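Local atomic coordinates of adhesion and penetration protein autotransporter (Haemophilus influenzae, PDB entry 3SYJ), a protein that is a self-associating autotransporter that mediates bacterial aggregation and promotes adherence to and invasion of host cells, and is probably also a serine protease. Residues Trp618-Ile623 with Asp691-Asn696. Residues are numbered along the deposited sequence; the frame is centred on the assembly and turned at random.
Sequences WDHDWI and DTKVIN
In K693 the side chain leaves the backbone with CG anti to N (chi1 176°) and then bends at chi2 and again at chi4, a path that carries its end across one face of the H620 imidazole, near the CD2-NE2 side. The ring of H620 is itself set by a chi1 of 69°, with CG between the backbone N and the carbonyl carbon. The two side chains first meet through their aliphatic parts, H620 CB lying 3.6 Å from K693 CG. Farther out, K693 CE approaches H620 CD2 at 3.8 Å, and K693 NZ stands 3.8 Å above the ring plane, displaced toward the rim. D621 CB lies over the opposite face, also displaced toward the rim, so each face has a neighbour near the edge of the ring.

V694 presents both methyls to D619: CG1 is 3.4 Å from D619 O, and CG2 is 3.9 Å from D619 CB. OD2 of D619 lies near both methyls, whereas OD1 forms a salt bridge with R643, whose side chain also makes a cation-pi contact with W622. Each segment also has a local bond of its own: D621 N to W618 O (3.0 Å) closes a type I turn, and K693 N to D691 OD1 (2.7 Å) caps the start of the helix. The interface is small, 217 Å² over both sides, and rests on van der Waals packing, with H620 and V694 CA atoms 4.2 Å apart. It joins a type I beta turn leading into strand 622-629 to the N-capped first turn of helix 692-697, two excursions from the beta-helical stem of the autotransporter passenger domain.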
loop_
_atom_site.group_PDB
_atom_site.type_symbol
_atom_site.label_atom_id
_atom_site.label_comp_id
_atom_site.label_asym_id
_atom_site.label_seq_id
_atom_site.Cartn_x
_atom_site.Cartn_y
_atom_site.Cartn_z
ATOM N N TRP A 618 31.643 -7.753 34.070
ATOM C CA TRP A 618 32.222 -6.802 33.110
ATOM C C TRP A 618 31.142 -6.087 32.309
ATOM O O TRP A 618 30.349 -6.724 31.618
ATOM C CB TRP A 618 33.207 -7.476 32.146
ATOM C CG TRP A 618 34.349 -8.194 32.812
ATOM C CD1 TRP A 618 34.803 -8.012 34.088
ATOM C CD2 TRP A 618 35.197 -9.194 32.226
ATOM N NE1 TRP A 618 35.867 -8.843 34.335
ATOM C CE2 TRP A 618 36.131 -9.580 33.210
ATOM C CE3 TRP A 618 35.256 -9.803 30.967
ATOM C CZ2 TRP A 618 37.109 -10.550 32.978
ATOM C CZ3 TRP A 618 36.231 -10.767 30.738
ATOM C CH2 TRP A 618 37.143 -11.130 31.738
ATOM N N ASP A 619 31.137 -4.762 32.389
ATOM C CA ASP A 619 30.076 -3.938 31.808
ATOM C C ASP A 619 30.018 -4.003 30.275
ATOM O O ASP A 619 28.985 -3.701 29.678
ATOM C CB ASP A 619 30.238 -2.481 32.281
ATOM C CG ASP A 619 28.911 -1.744 32.405
ATOM O OD1 ASP A 619 27.853 -2.402 32.539
ATOM O OD2 ASP A 619 28.935 -0.495 32.385
ATOM N N HIS A 620 31.126 -4.383 29.641
ATOM C CA HIS A 620 31.188 -4.500 28.184
ATOM C C HIS A 620 30.993 -5.940 27.716
ATOM O O HIS A 620 31.005 -6.220 26.517
ATOM C CB HIS A 620 32.542 -4.013 27.676
ATOM C CG HIS A 620 33.679 -4.911 28.054
ATOM N ND1 HIS A 620 34.400 -4.749 29.218
ATOM C CD2 HIS A 620 34.211 -5.989 27.429
ATOM C CE1 HIS A 620 35.328 -5.687 29.293
ATOM N NE2 HIS A 620 35.233 -6.454 28.222
ATOM N N ASP A 621 30.838 -6.856 28.663
ATOM C CA ASP A 621 30.764 -8.277 28.351
ATOM C C ASP A 621 29.423 -8.842 28.827
ATOM O O ASP A 621 29.309 -9.367 29.941
ATOM C CB ASP A 621 31.941 -9.005 29.013
ATOM C CG ASP A 621 31.914 -10.497 28.782
ATOM O OD1 ASP A 621 31.196 -10.948 27.875
ATOM O OD2 ASP A 621 32.619 -11.225 29.509
ATOM N N TRP A 622 28.408 -8.701 27.974
ATOM C CA TRP A 622 27.047 -9.162 28.258
ATOM C C TRP A 622 26.578 -10.176 27.223
ATOM O O TRP A 622 27.066 -10.192 26.093
ATOM C CB TRP A 622 26.073 -7.979 28.252
ATOM C CG TRP A 622 26.005 -7.247 29.548
ATOM C CD1 TRP A 622 27.058 -6.823 30.310
ATOM C CD2 TRP A 622 24.816 -6.830 30.235
ATOM N NE1 TRP A 622 26.595 -6.184 31.434
ATOM C CE2 TRP A 622 25.225 -6.173 31.411
ATOM C CE3 TRP A 622 23.446 -6.959 29.975
ATOM C CZ2 TRP A 622 24.314 -5.636 32.323
ATOM C CZ3 TRP A 622 22.545 -6.429 30.881
ATOM C CH2 TRP A 622 22.983 -5.774 32.040
ATOM N N ILE A 623 25.622 -11.012 27.621
ATOM C CA ILE A 623 24.970 -11.950 26.714
ATOM C C ILE A 623 23.772 -11.287 26.038
ATOM O O ILE A 623 22.940 -10.661 26.704
ATOM C CB ILE A 623 24.476 -13.204 27.467
ATOM C CG1 ILE A 623 25.630 -13.829 28.265
ATOM C CG2 ILE A 623 23.863 -14.196 26.493
ATOM C CD1 ILE A 623 25.269 -15.083 29.041
ATOM N N ASP A 691 31.142 4.682 28.671
ATOM C CA ASP A 691 32.321 4.010 28.134
ATOM C C ASP A 691 32.091 3.573 26.694
ATOM O O ASP A 691 31.080 2.950 26.376
ATOM C CB ASP A 691 32.728 2.814 28.998
ATOM C CG ASP A 691 34.087 2.239 28.607
ATOM O OD1 ASP A 691 34.392 2.160 27.399
ATOM O OD2 ASP A 691 34.856 1.859 29.512
ATOM N N THR A 692 33.045 3.911 25.835
ATOM C CA THR A 692 32.999 3.608 24.409
ATOM C C THR A 692 32.902 2.103 24.164
ATOM O O THR A 692 32.155 1.647 23.294
ATOM C CB THR A 692 34.260 4.163 23.698
ATOM O OG1 THR A 692 34.366 5.571 23.943
ATOM C CG2 THR A 692 34.208 3.921 22.197
ATOM N N LYS A 693 33.667 1.341 24.938
ATOM C CA LYS A 693 33.727 -0.106 24.794
ATOM C C LYS A 693 32.380 -0.717 25.139
ATOM O O LYS A 693 31.902 -1.625 24.460
ATOM C CB LYS A 693 34.813 -0.667 25.711
ATOM C CG LYS A 693 34.918 -2.183 25.719
ATOM C CD LYS A 693 35.531 -2.713 24.430
ATOM C CE LYS A 693 36.031 -4.153 24.596
ATOM N NZ LYS A 693 37.161 -4.280 25.579
ATOM N N VAL A 694 31.771 -0.206 26.203
ATOM C CA VAL A 694 30.463 -0.668 26.626
ATOM C C VAL A 694 29.421 -0.280 25.586
ATOM O O VAL A 694 28.624 -1.107 25.154
ATOM C CB VAL A 694 30.079 -0.085 27.996
ATOM C CG1 VAL A 694 28.708 -0.576 28.411
ATOM C CG2 VAL A 694 31.122 -0.452 29.047
ATOM N N ILE A 695 29.440 0.983 25.176
ATOM C CA ILE A 695 28.491 1.487 24.195
ATOM C C ILE A 695 28.547 0.685 22.906
ATOM O O ILE A 695 27.510 0.344 22.328
ATOM C CB ILE A 695 28.741 2.978 23.890
ATOM C CG1 ILE A 695 28.313 3.836 25.078
ATOM C CG2 ILE A 695 28.007 3.413 22.626
ATOM C CD1 ILE A 695 28.927 5.210 25.075
ATOM N N ASN A 696 29.757 0.373 22.460
ATOM C CA ASN A 696 29.929 -0.341 21.200
ATOM C C ASN A 696 29.532 -1.804 21.301
ATOM O O ASN A 696 29.329 -2.460 20.283
ATOM C CB ASN A 696 31.374 -0.236 20.697
ATOM C CG ASN A 696 31.709 1.143 20.151
ATOM O OD1 ASN A 696 30.836 1.872 19.669
ATOM N ND2 ASN A 696 32.985 1.505 20.219
#